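Local coordinates for protein phytanoyl-CoA dioxygenase (Streptomyces malaysiense, PDB 6ZYL) that catalyses, as the non-heme monooxygenase ThoJ, the beta-hydroxylation of thioholgamide, probably using iron and 2-oxoglutarate as its family generally does, at residues 269-273 / 274-278; 282-285 / 286-290; 83-86 / 87-91; 57-60 / 61-65. All coordinates share one frame; numbering follows the deposited sequence.

All four contacts are local ones, at helix turns or a helix start, on three helices that each pack on strand 107-117 of the main sheet. Interactions 1 and 2 share helix 273-295: interaction 1 is its exposed N-terminal start, and interaction 2 a partly buried stretch with arginines on the inner side. Interaction 3, on helix 84-90, is the buried one, built on aromatic and aliphatic packing, with D87 and R88 paired to partners outside the helix. Interaction 4, on helix 46-66, is half buried, with Y59 and V63 inside and R61 outside. Interactions 1, 3 and 4 touch one another: D270 OD1 probably accepts from S84 N, F271 packs on Y59 and V63, and W85 meets Y59. Interaction 2 touches neither 3 nor 4.

Interaction 1: 269-273 / 274-278; sequences SDFDQ and AALND
The side chains of D272 and Q273 both leave the backbone opposite their own N (chi1 165° and -172°), which sends D272 OD2 to the first turn of the helix and Q273 toward N277. D272 is the N-cap of helix 273-295. Its OD2 accepts a weak capping bond from A275 N at 3.4 Å and lies 3.3 Å from A274 CB. The D272 carbonyl O takes L276 N at 2.8 Å and, weakly, A275 N. Q273 bends at chi2 (60°), and its NE2 donates to N277 OD1 at 3.0 Å. N277 OD1 lies in the amide plane of Q273, but NE2 sits above the carbonyl plane of N277, and the two amide planes are turned well apart. L276 CD2 lies 4.4 Å from F271 CD1, at the ring edge near its plane. L70 touches both residues. F271 also lies in a type II turn from S269 to D272. With an alanine at D272, A275 N would probably lose its weak side-chain acceptor and the helix start the carboxylate of its N-cap. The carboxylate probably interacts favourably with the helix dipole, while the Q273-N277 amide pair adds a side-chain link across the first turn.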
ATOM      1  N   SER A 269       1.669  12.371  18.137  1.00 35.14           N
ATOM      2  CA  SER A 269       0.705  11.544  18.849  1.00 38.40           C
ATOM      3  C   SER A 269      -0.539  11.418  17.985  1.00 34.00           C
ATOM      4  O   SER A 269      -0.736  12.181  17.035  1.00 37.37           O
ATOM      5  CB  SER A 269       0.359  12.130  20.222  1.00 34.29           C
ATOM      6  OG  SER A 269      -0.106  13.463  20.108  1.00 41.41           O
ATOM      7  N   ASP A 270      -1.378  10.443  18.328  1.00 32.95           N
ATOM      8  CA  ASP A 270      -2.593  10.188  17.565  1.00 37.73           C
ATOM      9  C   ASP A 270      -3.434  11.450  17.447  1.00 40.87           C
ATOM     10  O   ASP A 270      -3.794  12.067  18.453  1.00 36.21           O
ATOM     11  CB  ASP A 270      -3.404   9.074  18.230  1.00 40.51           C
ATOM     12  CG  ASP A 270      -2.828   7.696  17.974  1.00 41.81           C
ATOM     13  OD1 ASP A 270      -2.763   7.285  16.796  1.00 36.15           O
ATOM     14  OD2 ASP A 270      -2.441   7.021  18.951  1.00 53.75           O
ATOM     15  N   PHE A 271      -3.741  11.833  16.208  1.00 40.70           N
ATOM     16  CA  PHE A 271      -4.609  12.970  15.910  1.00 40.65           C
ATOM     17  C   PHE A 271      -4.104  14.277  16.520  1.00 39.94           C
ATOM     18  O   PHE A 271      -4.895  15.195  16.765  1.00 43.25           O
ATOM     19  CB  PHE A 271      -6.045  12.701  16.377  1.00 39.80           C
ATOM     20  CG  PHE A 271      -6.586  11.366  15.945  1.00 38.19           C
ATOM     21  CD1 PHE A 271      -6.646  11.032  14.603  1.00 37.04           C
ATOM     22  CD2 PHE A 271      -7.033  10.446  16.881  1.00 39.71           C
ATOM     23  CE1 PHE A 271      -7.141   9.807  14.201  1.00 37.96           C
ATOM     24  CE2 PHE A 271      -7.530   9.218  16.485  1.00 41.06           C
ATOM     25  CZ  PHE A 271      -7.584   8.899  15.142  1.00 40.39           C
ATOM     26  N   ASP A 272      -2.802  14.382  16.772  1.00 39.02           N
ATOM     27  CA  ASP A 272      -2.228  15.645  17.215  1.00 39.07           C
ATOM     28  C   ASP A 272      -2.551  16.738  16.203  1.00 40.71           C
ATOM     29  O   ASP A 272      -2.476  16.524  14.989  1.00 36.23           O
ATOM     30  CB  ASP A 272      -0.719  15.499  17.392  1.00 39.54           C
ATOM     31  CG  ASP A 272      -0.014  16.830  17.500  1.00 43.32           C
ATOM     32  OD1 ASP A 272      -0.218  17.536  18.510  1.00 52.31           O
ATOM     33  OD2 ASP A 272       0.749  17.168  16.573  1.00 48.90           O
ATOM     34  N   GLN A 273      -2.922  17.919  16.708  1.00 38.11           N
ATOM     35  CA  GLN A 273      -3.458  18.959  15.831  1.00 35.80           C
ATOM     36  C   GLN A 273      -2.474  19.323  14.726  1.00 33.89           C
ATOM     37  O   GLN A 273      -2.878  19.566  13.582  1.00 33.95           O
ATOM     38  CB  GLN A 273      -3.827  20.198  16.646  1.00 38.87           C
ATOM     39  CG  GLN A 273      -4.581  21.258  15.851  1.00 39.34           C
ATOM     40  CD  GLN A 273      -5.897  20.750  15.287  1.00 43.08           C
ATOM     41  OE1 GLN A 273      -6.755  20.261  16.023  1.00 42.95           O
ATOM     42  NE2 GLN A 273      -6.063  20.865  13.973  1.00 43.01           N
ATOM     43  N   ALA A 274      -1.180  19.376  15.044  1.00 33.76           N
ATOM     44  CA  ALA A 274      -0.188  19.634  14.005  1.00 30.56           C
ATOM     45  C   ALA A 274      -0.209  18.535  12.950  1.00 37.43           C
ATOM     46  O   ALA A 274      -0.032  18.804  11.756  1.00 31.64           O
ATOM     47  CB  ALA A 274       1.205  19.758  14.624  1.00 35.50           C
ATOM     48  N   ALA A 275      -0.431  17.289  13.373  1.00 31.53           N
ATOM     49  CA  ALA A 275      -0.510  16.187  12.421  1.00 33.05           C
ATOM     50  C   ALA A 275      -1.773  16.282  11.579  1.00 30.73           C
ATOM     51  O   ALA A 275      -1.746  16.005  10.373  1.00 29.25           O
ATOM     52  CB  ALA A 275      -0.458  14.849  13.159  1.00 31.63           C
ATOM     53  N   LEU A 276      -2.892  16.670  12.194  1.00 30.30           N
ATOM     54  CA  LEU A 276      -4.128  16.830  11.437  1.00 30.49           C
ATOM     55  C   LEU A 276      -3.973  17.891  10.356  1.00 27.29           C
ATOM     56  O   LEU A 276      -4.419  17.700   9.219  1.00 26.92           O
ATOM     57  CB  LEU A 276      -5.276  17.198  12.374  1.00 33.79           C
ATOM     58  CG  LEU A 276      -5.812  16.114  13.307  1.00 36.15           C
ATOM     59  CD1 LEU A 276      -6.912  16.700  14.192  1.00 35.05           C
ATOM     60  CD2 LEU A 276      -6.330  14.925  12.525  1.00 37.36           C
ATOM     61  N   ASN A 277      -3.345  19.021  10.694  1.00 27.90           N
ATOM     62  CA  ASN A 277      -3.176  20.091   9.716  1.00 28.58           C
ATOM     63  C   ASN A 277      -2.293  19.643   8.560  1.00 28.51           C
ATOM     64  O   ASN A 277      -2.608  19.899   7.392  1.00 28.11           O
ATOM     65  CB  ASN A 277      -2.591  21.331  10.392  1.00 31.28           C
ATOM     66  CG  ASN A 277      -3.536  21.940  11.411  1.00 32.75           C
ATOM     67  OD1 ASN A 277      -4.742  21.689  11.386  1.00 35.85           O
ATOM     68  ND2 ASN A 277      -2.992  22.742  12.318  1.00 38.73           N
ATOM     69  N   ASP A 278      -1.177  18.975   8.865  1.00 29.09           N
ATOM     70  CA  ASP A 278      -0.333  18.435   7.805  1.00 31.86           C
ATOM     71  C   ASP A 278      -1.057  17.352   7.017  1.00 28.01           C
ATOM     72  O   ASP A 278      -0.836  17.211   5.809  1.00 26.69           O
ATOM     73  CB  ASP A 278       0.961  17.876   8.394  1.00 39.29           C
ATOM     74  CG  ASP A 278       1.863  18.956   8.958  1.00 46.28           C
ATOM     75  OD1 ASP A 278       1.718  20.130   8.556  1.00 47.60           O
ATOM     76  OD2 ASP A 278       2.718  18.629   9.806  1.00 57.97           O
TER

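Interaction 2: 282-285 / 286-290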
ATOM      1  N   ALA A 282      -1.543  17.342   3.100  1.00 23.37           N
ATOM      2  CA  ALA A 282      -0.944  16.285   2.290  1.00 23.86           C
ATOM      3  C   ALA A 282      -1.998  15.528   1.492  1.00 18.80           C
ATOM      4  O   ALA A 282      -1.767  15.173   0.329  1.00 21.24           O
ATOM      5  CB  ALA A 282      -0.156  15.326   3.181  1.00 21.55           C
ATOM      6  N   VAL A 283      -3.159  15.266   2.094  1.00 20.83           N
ATOM      7  CA  VAL A 283      -4.205  14.540   1.379  1.00 22.47           C
ATOM      8  C   VAL A 283      -4.791  15.407   0.274  1.00 22.01           C
ATOM      9  O   VAL A 283      -5.018  14.936  -0.848  1.00 22.86           O
ATOM     10  CB  VAL A 283      -5.293  14.059   2.357  1.00 22.45           C
ATOM     11  CG1 VAL A 283      -6.438  13.400   1.596  1.00 22.05           C
ATOM     12  CG2 VAL A 283      -4.702  13.097   3.376  1.00 23.60           C
ATOM     13  N   THR A 284      -5.051  16.683   0.569  1.00 21.71           N
ATOM     14  CA  THR A 284      -5.524  17.597  -0.465  1.00 21.21           C
ATOM     15  C   THR A 284      -4.564  17.614  -1.649  1.00 19.92           C
ATOM     16  O   THR A 284      -4.981  17.536  -2.808  1.00 20.76           O
ATOM     17  CB  THR A 284      -5.685  19.007   0.108  1.00 21.29           C
ATOM     18  OG1 THR A 284      -6.684  19.007   1.136  1.00 23.28           O
ATOM     19  CG2 THR A 284      -6.084  19.986  -0.989  1.00 23.32           C
ATOM     20  N   ARG A 285      -3.264  17.712  -1.362  1.00 20.92           N
ATOM     21  CA  ARG A 285      -2.254  17.696  -2.416  1.00 22.07           C
ATOM     22  C   ARG A 285      -2.336  16.415  -3.233  1.00 20.95           C
ATOM     23  O   ARG A 285      -2.307  16.447  -4.468  1.00 24.18           O
ATOM     24  CB  ARG A 285      -0.871  17.852  -1.783  1.00 25.01           C
ATOM     25  CG  ARG A 285       0.304  17.814  -2.736  1.00 25.53           C
ATOM     26  CD  ARG A 285       1.619  17.930  -1.948  1.00 24.41           C
ATOM     27  NE  ARG A 285       1.667  19.162  -1.164  1.00 26.94           N
ATOM     28  CZ  ARG A 285       1.731  19.216   0.164  1.00 28.11           C
ATOM     29  NH1 ARG A 285       1.769  18.104   0.885  1.00 22.57           N
ATOM     30  NH2 ARG A 285       1.759  20.393   0.773  1.00 26.03           N
ATOM     31  N   ARG A 286      -2.446  15.270  -2.557  1.00 23.08           N
ATOM     32  CA  ARG A 286      -2.455  13.999  -3.272  1.00 21.50           C
ATOM     33  C   ARG A 286      -3.720  13.837  -4.104  1.00 20.52           C
ATOM     34  O   ARG A 286      -3.656  13.416  -5.263  1.00 20.27           O
ATOM     35  CB  ARG A 286      -2.318  12.839  -2.285  1.00 21.87           C
ATOM     36  CG  ARG A 286      -2.433  11.465  -2.931  1.00 20.94           C
ATOM     37  CD  ARG A 286      -1.362  11.251  -3.994  1.00 18.44           C
ATOM     38  NE  ARG A 286      -0.021  11.505  -3.471  1.00 17.71           N
ATOM     39  CZ  ARG A 286       0.634  10.682  -2.659  1.00 20.87           C
ATOM     40  NH1 ARG A 286       0.078   9.539  -2.280  1.00 21.92           N
ATOM     41  NH2 ARG A 286       1.848  11.000  -2.229  1.00 21.74           N
ATOM     42  N   GLN A 287      -4.882  14.153  -3.528  1.00 21.55           N
ATOM     43  CA  GLN A 287      -6.129  13.958  -4.259  1.00 22.53           C
ATOM     44  C   GLN A 287      -6.222  14.881  -5.467  1.00 24.62           C
ATOM     45  O   GLN A 287      -6.841  14.519  -6.473  1.00 25.39           O
ATOM     46  CB  GLN A 287      -7.320  14.160  -3.324  1.00 22.57           C
ATOM     47  CG  GLN A 287      -7.410  13.108  -2.217  1.00 23.97           C
ATOM     48  CD  GLN A 287      -7.246  11.681  -2.731  1.00 27.75           C
ATOM     49  OE1 GLN A 287      -6.245  11.017  -2.451  1.00 29.16           O
ATOM     50  NE2 GLN A 287      -8.224  11.209  -3.492  1.00 25.43           N
ATOM     51  N   LYS A 288      -5.613  16.068  -5.398  1.00 23.70           N
ATOM     52  CA  LYS A 288      -5.498  16.892  -6.595  1.00 24.58           C
ATOM     53  C   LYS A 288      -4.755  16.141  -7.691  1.00 29.38           C
ATOM     54  O   LYS A 288      -5.169  16.152  -8.857  1.00 26.69           O
ATOM     55  CB  LYS A 288      -4.782  18.203  -6.274  1.00 25.06           C
ATOM     56  CG  LYS A 288      -5.650  19.259  -5.608  1.00 25.98           C
ATOM     57  CD  LYS A 288      -4.805  20.456  -5.181  1.00 25.33           C
ATOM     58  CE  LYS A 288      -5.648  21.536  -4.526  1.00 26.84           C
ATOM     59  NZ  LYS A 288      -4.805  22.613  -3.932  1.00 27.24           N
ATOM     60  N   ARG A 289      -3.653  15.475  -7.329  1.00 25.81           N
ATOM     61  CA  ARG A 289      -2.912  14.667  -8.290  1.00 26.91           C
ATOM     62  C   ARG A 289      -3.778  13.537  -8.835  1.00 28.61           C
ATOM     63  O   ARG A 289      -3.883  13.348 -10.052  1.00 30.04           O
ATOM     64  CB  ARG A 289      -1.654  14.095  -7.633  1.00 28.64           C
ATOM     65  CG  ARG A 289      -0.612  15.116  -7.204  1.00 26.57           C
ATOM     66  CD  ARG A 289       0.806  14.529  -7.329  1.00 25.51           C
ATOM     67  NE  ARG A 289       1.069  14.121  -8.705  1.00 28.26           N
ATOM     68  CZ  ARG A 289       1.419  12.895  -9.078  1.00 27.94           C
ATOM     69  NH1 ARG A 289       1.586  11.936  -8.176  1.00 24.54           N
ATOM     70  NH2 ARG A 289       1.611  12.632 -10.362  1.00 24.85           N
ATOM     71  N   ILE A 290      -4.401  12.766  -7.940  1.00 27.91           N
ATOM     72  CA  ILE A 290      -5.232  11.643  -8.368  1.00 28.42           C
ATOM     73  C   ILE A 290      -6.342  12.129  -9.291  1.00 33.86           C
ATOM     74  O   ILE A 290      -6.572  11.565 -10.366  1.00 35.03           O
ATOM     75  CB  ILE A 290      -5.810  10.904  -7.147  1.00 31.15           C
ATOM     76  CG1 ILE A 290      -4.693  10.400  -6.229  1.00 26.48           C
ATOM     77  CG2 ILE A 290      -6.705   9.755  -7.601  1.00 32.89           C
ATOM     78  CD1 ILE A 290      -3.687   9.492  -6.902  1.00 32.47           C
TER
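V283 and Q287 lie side by side one turn apart, with V283 CG1 3.9 Å from Q287 CG. V283 is buried, and Q287 reaches Y73 and P77 in nearby loops. Q287 N donates to V283 O at 2.8 Å, almost straight at 171°, and R286 N donates to A282 O at 3.0 Å. The other side is looser. T284 and K288 are exposed, and T284 CG2 touches K288 CE at 3.9 Å. The extended lysine chain runs alongside the threonine. Its CG passes 3.4 Å from T284 O. T284 OG1 turns back to Y280 O, one turn earlier. A weaker backbone bond, R289 N to R285 O at 3.3 Å, follows. The polar ends of the three arginines find their partners outside the helix. R285 pairs with E247. R286 and R289 both form salt bridges with D248, R286 also bonds to W110 O and makes a cation-pi contact with W110, and R289 also bonds to G135 O. The arginine charges, two of them buried, are probably balanced by acids outside the helix that fasten it to the fold, while the side-chain contacts within it are aliphatic.

Interaction 3: 83-86 / 87-91; sequences ASWA and DRIVH
I89 CD1 meets the rim of the W85 indole near its plane, 4.1 Å from CE3. The two side chains cross at a slant. W85 holds CG between its backbone N and carbonyl carbon (chi1 69°), which swings the indole in over A86. A86 CB then lies 3.9 Å above one face of that ring, toward its rim. I89 CG1 rests 3.4 Å from W85 O. R88 runs out extended and bends at chi3. Its guanidinium returns beside W85, with NH1 3.7 Å from W85 CA and W85 O over one face. The charged end is held by a salt bridge to E55. A water donates to D87 OD2 at 2.7 Å and to S84 O at 3.2 Å, and OD2 also pairs with R266. At the far end H91 ND1 donates to D87 O at 2.8 Å, with that oxygen in the ring plane at its edge. F232 makes an edge-to-face pair with W85. The apolar side thus packs on the sheet, while D87 and R88 take their charges to partners outside the helix and probably have them neutralised there.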
ATOM      1  N   ALA A  83      -1.971   8.491  12.485  1.00 23.98           N
ATOM      2  CA  ALA A  83      -2.217   7.361  13.371  1.00 25.84           C
ATOM      3  C   ALA A  83      -0.896   6.737  13.800  1.00 24.05           C
ATOM      4  O   ALA A  83      -0.075   6.363  12.955  1.00 24.13           O
ATOM      5  CB  ALA A  83      -3.098   6.312  12.688  1.00 25.77           C
ATOM      6  N   SER A  84      -0.708   6.609  15.114  1.00 26.38           N
ATOM      7  CA  SER A  84       0.554   6.095  15.634  1.00 28.13           C
ATOM      8  C   SER A  84       0.801   4.657  15.188  1.00 23.56           C
ATOM      9  O   SER A  84       1.945   4.273  14.917  1.00 23.60           O
ATOM     10  CB  SER A  84       0.567   6.190  17.158  1.00 30.17           C
ATOM     11  OG  SER A  84       0.612   7.542  17.582  1.00 42.24           O
ATOM     12  N   TRP A  85      -0.256   3.844  15.110  1.00 23.11           N
ATOM     13  CA  TRP A  85      -0.070   2.451  14.711  1.00 24.10           C
ATOM     14  C   TRP A  85       0.438   2.356  13.278  1.00 22.20           C
ATOM     15  O   TRP A  85       1.294   1.519  12.969  1.00 23.60           O
ATOM     16  CB  TRP A  85      -1.375   1.668  14.877  1.00 23.29           C
ATOM     17  CG  TRP A  85      -2.462   2.053  13.920  1.00 22.97           C
ATOM     18  CD1 TRP A  85      -3.468   2.945  14.143  1.00 22.30           C
ATOM     19  CD2 TRP A  85      -2.658   1.553  12.591  1.00 22.90           C
ATOM     20  NE1 TRP A  85      -4.276   3.036  13.037  1.00 22.77           N
ATOM     21  CE2 TRP A  85      -3.799   2.192  12.069  1.00 22.61           C
ATOM     22  CE3 TRP A  85      -1.977   0.629  11.791  1.00 26.23           C
ATOM     23  CZ2 TRP A  85      -4.276   1.939  10.785  1.00 23.33           C
ATOM     24  CZ3 TRP A  85      -2.450   0.381  10.515  1.00 25.26           C
ATOM     25  CH2 TRP A  85      -3.591   1.031  10.026  1.00 24.82           C
ATOM     26  N   ALA A  86      -0.073   3.211  12.387  1.00 21.89           N
ATOM     27  CA  ALA A  86       0.408   3.217  11.010  1.00 21.25           C
ATOM     28  C   ALA A  86       1.811   3.804  10.926  1.00 22.05           C
ATOM     29  O   ALA A  86       2.665   3.287  10.197  1.00 23.06           O
ATOM     30  CB  ALA A  86      -0.556   3.998  10.119  1.00 22.09           C
ATOM     31  N   ASP A  87       2.067   4.886  11.663  1.00 22.37           N
ATOM     32  CA  ASP A  87       3.413   5.446  11.710  1.00 23.08           C
ATOM     33  C   ASP A  87       4.424   4.395  12.146  1.00 25.30           C
ATOM     34  O   ASP A  87       5.532   4.322  11.601  1.00 24.00           O
ATOM     35  CB  ASP A  87       3.447   6.646  12.656  1.00 25.87           C
ATOM     36  CG  ASP A  87       4.861   7.072  13.009  1.00 25.25           C
ATOM     37  OD1 ASP A  87       5.473   7.819  12.216  1.00 26.24           O
ATOM     38  OD2 ASP A  87       5.359   6.658  14.076  1.00 27.97           O
ATOM     39  N   ARG A  88       4.058   3.564  13.124  1.00 25.18           N
ATOM     40  CA  ARG A  88       4.993   2.573  13.644  1.00 26.24           C
ATOM     41  C   ARG A  88       5.332   1.523  12.593  1.00 23.17           C
ATOM     42  O   ARG A  88       6.496   1.129  12.456  1.00 23.47           O
ATOM     43  CB  ARG A  88       4.409   1.912  14.893  1.00 31.06           C
ATOM     44  CG  ARG A  88       5.357   0.962  15.609  1.00 38.53           C
ATOM     45  CD  ARG A  88       4.728   0.402  16.887  1.00 43.56           C
ATOM     46  NE  ARG A  88       3.572  -0.450  16.616  1.00 38.18           N
ATOM     47  CZ  ARG A  88       2.315  -0.127  16.900  1.00 43.00           C
ATOM     48  NH1 ARG A  88       2.033   1.037  17.474  1.00 37.10           N
ATOM     49  NH2 ARG A  88       1.333  -0.972  16.614  1.00 35.47           N
ATOM     50  N   ILE A  89       4.337   1.066  11.831  1.00 23.09           N
ATOM     51  CA  ILE A  89       4.573  -0.026  10.891  1.00 23.43           C
ATOM     52  C   ILE A  89       5.456   0.439   9.738  1.00 21.49           C
ATOM     53  O   ILE A  89       6.404  -0.251   9.348  1.00 21.69           O
ATOM     54  CB  ILE A  89       3.238  -0.603  10.387  1.00 21.65           C
ATOM     55  CG1 ILE A  89       2.506  -1.296  11.540  1.00 25.65           C
ATOM     56  CG2 ILE A  89       3.480  -1.577   9.246  1.00 22.32           C
ATOM     57  CD1 ILE A  89       1.177  -1.915  11.165  1.00 25.25           C
ATOM     58  N   VAL A  90       5.159   1.611   9.168  1.00 21.38           N
ATOM     59  CA  VAL A  90       5.925   2.051   8.006  1.00 22.43           C
ATOM     60  C   VAL A  90       7.374   2.349   8.369  1.00 21.21           C
ATOM     61  O   VAL A  90       8.227   2.443   7.477  1.00 22.94           O
ATOM     62  CB  VAL A  90       5.285   3.282   7.332  1.00 22.68           C
ATOM     63  CG1 VAL A  90       3.813   3.022   7.028  1.00 21.23           C
ATOM     64  CG2 VAL A  90       5.455   4.529   8.191  1.00 22.81           C
ATOM     65  N   HIS A  91       7.682   2.505   9.654  1.00 23.06           N
ATOM     66  CA  HIS A  91       9.053   2.699  10.110  1.00 25.48           C
ATOM     67  C   HIS A  91       9.673   1.427  10.676  1.00 28.08           C
ATOM     68  O   HIS A  91      10.801   1.473  11.173  1.00 27.20           O
ATOM     69  CB  HIS A  91       9.108   3.810  11.165  1.00 24.82           C
ATOM     70  CG  HIS A  91       8.890   5.183  10.609  1.00 25.80           C
ATOM     71  ND1 HIS A  91       7.634   5.726  10.441  1.00 27.14           N
ATOM     72  CD2 HIS A  91       9.766   6.121  10.180  1.00 26.80           C
ATOM     73  CE1 HIS A  91       7.747   6.941   9.932  1.00 28.83           C
ATOM     74  NE2 HIS A  91       9.029   7.204   9.763  1.00 28.31           N
TER
HETATM   75  O   HOH W   1       4.026   6.192  16.389  1.00 45.27           O

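Interaction 4: 57-60 / 61-65; sequences QTYL and RAVSA
The last turns of helix 46-66 form this contact, with an inner apolar pair and an outer polar one. Inside, V63 CG1 packs on the Y59 ring, 3.7 Å from CE1. The methyl approaches obliquely. Y59 holds CG roughly anti to its backbone N (chi1 152°), which brings the CE1 side of the ring to V63. V63 CG2 rests on the backbone, 3.3 Å from L60 O. Straight backbone bonds hold the turn, such as V63 N to Y59 O at 3.1 Å and 169°. Outside, R61 bends at chi3 and folds its guanidinium back along the preceding turn. Q57 O lies over one face of the group, 3.6 Å from NH1. T58 OG1 is 3.3 Å from R61 NH2, but the angle is too poor for a bond. A water links them instead: it accepts from R61 NH2 at 2.9 Å in the plane of the group and is hydrogen-bonded to T58 OG1. T58 OG1 also bonds to A54 O. F271, just before helix 273-295, packs on Y59 and V63. Were V63 cut back to alanine, a gap would probably open beside the Y59 ring and F271 would lose part of its packing. The hydroxyl of Y59 is fixed by A74 O, and its ring meets W85 of helix 84-90 edge-to-face, while L60 faces L114 and I116 of strand 107-117.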
ATOM      1  N   GLN A  57      -8.427  -0.900  14.497  1.00 26.76           N
ATOM      2  CA  GLN A  57      -9.855  -0.923  14.738  1.00 32.14           C
ATOM      3  C   GLN A  57     -10.291   0.224  15.666  1.00 26.74           C
ATOM      4  O   GLN A  57     -11.278   0.822  15.461  1.00 28.00           O
ATOM      5  CB  GLN A  57     -10.329  -2.297  15.167  1.00 31.04           C
ATOM      6  CG  GLN A  57     -10.287  -3.292  14.040  1.00 33.36           C
ATOM      7  CD  GLN A  57     -10.688  -4.682  14.431  1.00 42.66           C
ATOM      8  OE1 GLN A  57     -10.358  -5.149  15.476  1.00 42.97           O
ATOM      9  NE2 GLN A  57     -11.428  -5.335  13.581  1.00 45.87           N
ATOM     10  N   THR A  58      -9.487   0.518  16.648  1.00 26.86           N
ATOM     11  CA  THR A  58      -9.723   1.623  17.520  1.00 31.00           C
ATOM     12  C   THR A  58      -9.671   2.932  16.714  1.00 31.06           C
ATOM     13  O   THR A  58     -10.486   3.757  16.859  1.00 29.00           O
ATOM     14  CB  THR A  58      -8.723   1.652  18.684  1.00 31.39           C
ATOM     15  OG1 THR A  58      -8.979   0.577  19.557  1.00 31.34           O
ATOM     16  CG2 THR A  58      -8.837   2.921  19.453  1.00 30.79           C
ATOM     17  N   TYR A  59      -8.712   3.054  15.831  1.00 27.77           N
ATOM     18  CA  TYR A  59      -8.571   4.207  14.995  1.00 27.63           C
ATOM     19  C   TYR A  59      -9.773   4.396  14.054  1.00 28.68           C
ATOM     20  O   TYR A  59     -10.247   5.459  13.919  1.00 26.51           O
ATOM     21  CB  TYR A  59      -7.266   4.093  14.221  1.00 27.62           C
ATOM     22  CG  TYR A  59      -7.231   4.781  12.910  1.00 27.41           C
ATOM     23  CD1 TYR A  59      -6.892   6.114  12.818  1.00 27.12           C
ATOM     24  CD2 TYR A  59      -7.518   4.124  11.773  1.00 26.58           C
ATOM     25  CE1 TYR A  59      -6.859   6.751  11.636  1.00 26.74           C
ATOM     26  CE2 TYR A  59      -7.471   4.747  10.579  1.00 25.01           C
ATOM     27  CZ  TYR A  59      -7.151   6.066  10.521  1.00 26.28           C
ATOM     28  OH  TYR A  59      -7.138   6.650   9.361  1.00 26.17           O
ATOM     29  N   LEU A  60     -10.252   3.323  13.465  1.00 25.30           N
ATOM     30  CA  LEU A  60     -11.352   3.386  12.561  1.00 26.93           C
ATOM     31  C   LEU A  60     -12.614   3.866  13.268  1.00 30.02           C
ATOM     32  O   LEU A  60     -13.326   4.632  12.738  1.00 27.41           O
ATOM     33  CB  LEU A  60     -11.582   2.054  11.881  1.00 28.10           C
ATOM     34  CG  LEU A  60     -10.589   1.625  10.813  1.00 31.26           C
ATOM     35  CD1 LEU A  60     -10.794   0.210  10.374  1.00 25.96           C
ATOM     36  CD2 LEU A  60     -10.555   2.555   9.634  1.00 28.68           C
ATOM     37  N   ARG A  61     -12.851   3.380  14.469  1.00 28.26           N
ATOM     38  CA  ARG A  61     -13.994   3.801  15.245  1.00 33.15           C
ATOM     39  C   ARG A  61     -13.893   5.285  15.598  1.00 30.57           C
ATOM     40  O   ARG A  61     -14.821   5.982  15.483  1.00 35.73           O
ATOM     41  CB  ARG A  61     -14.167   2.996  16.540  1.00 32.34           C
ATOM     42  CG  ARG A  61     -14.611   1.565  16.362  1.00 37.04           C
ATOM     43  CD  ARG A  61     -14.960   0.878  17.660  1.00 37.39           C
ATOM     44  NE  ARG A  61     -13.833   0.640  18.518  1.00 39.05           N
ATOM     45  CZ  ARG A  61     -13.025  -0.404  18.442  1.00 43.04           C
ATOM     46  NH1 ARG A  61     -13.212  -1.363  17.574  1.00 38.29           N
ATOM     47  NH2 ARG A  61     -12.050  -0.495  19.273  1.00 39.90           N
ATOM     48  N   ALA A  62     -12.732   5.728  15.991  1.00 30.02           N
ATOM     49  CA  ALA A  62     -12.527   7.089  16.361  1.00 33.39           C
ATOM     50  C   ALA A  62     -12.750   8.070  15.226  1.00 36.35           C
ATOM     51  O   ALA A  62     -13.459   9.000  15.395  1.00 34.66           O
ATOM     52  CB  ALA A  62     -11.135   7.254  16.905  1.00 31.92           C
ATOM     53  N   VAL A  63     -12.199   7.813  14.057  1.00 30.22           N
ATOM     54  CA  VAL A  63     -12.398   8.729  12.938  1.00 34.58           C
ATOM     55  C   VAL A  63     -13.836   8.665  12.445  1.00 34.18           C
ATOM     56  O   VAL A  63     -14.393   9.678  12.004  1.00 31.57           O
ATOM     57  CB  VAL A  63     -11.401   8.433  11.802  1.00 29.01           C
ATOM     58  CG1 VAL A  63      -9.971   8.554  12.309  1.00 30.04           C
ATOM     59  CG2 VAL A  63     -11.653   7.057  11.205  1.00 29.83           C
ATOM     60  N   SER A  64     -14.462   7.488  12.501  1.00 30.10           N
ATOM     61  CA  SER A  64     -15.869   7.393  12.130  1.00 34.23           C
ATOM     62  C   SER A  64     -16.730   8.258  13.041  1.00 38.50           C
ATOM     63  O   SER A  64     -17.700   8.880  12.587  1.00 35.91           O
ATOM     64  CB  SER A  64     -16.331   5.936  12.184  1.00 38.17           C
ATOM     65  OG  SER A  64     -17.643   5.802  11.668  1.00 43.57           O
ATOM     66  N   ALA A  65     -16.388   8.314  14.330  1.00 36.07           N
ATOM     67  CA  ALA A  65     -17.149   9.137  15.263  1.00 38.82           C
ATOM     68  C   ALA A  65     -16.890  10.621  15.042  1.00 40.25           C
ATOM     69  O   ALA A  65     -17.801  11.441  15.213  1.00 39.06           O
ATOM     70  CB  ALA A  65     -16.807   8.751  16.702  1.00 36.13           C
TER
HETATM   71  O   HOH W   2      -9.818  -2.321  19.138  1.00 33.68           O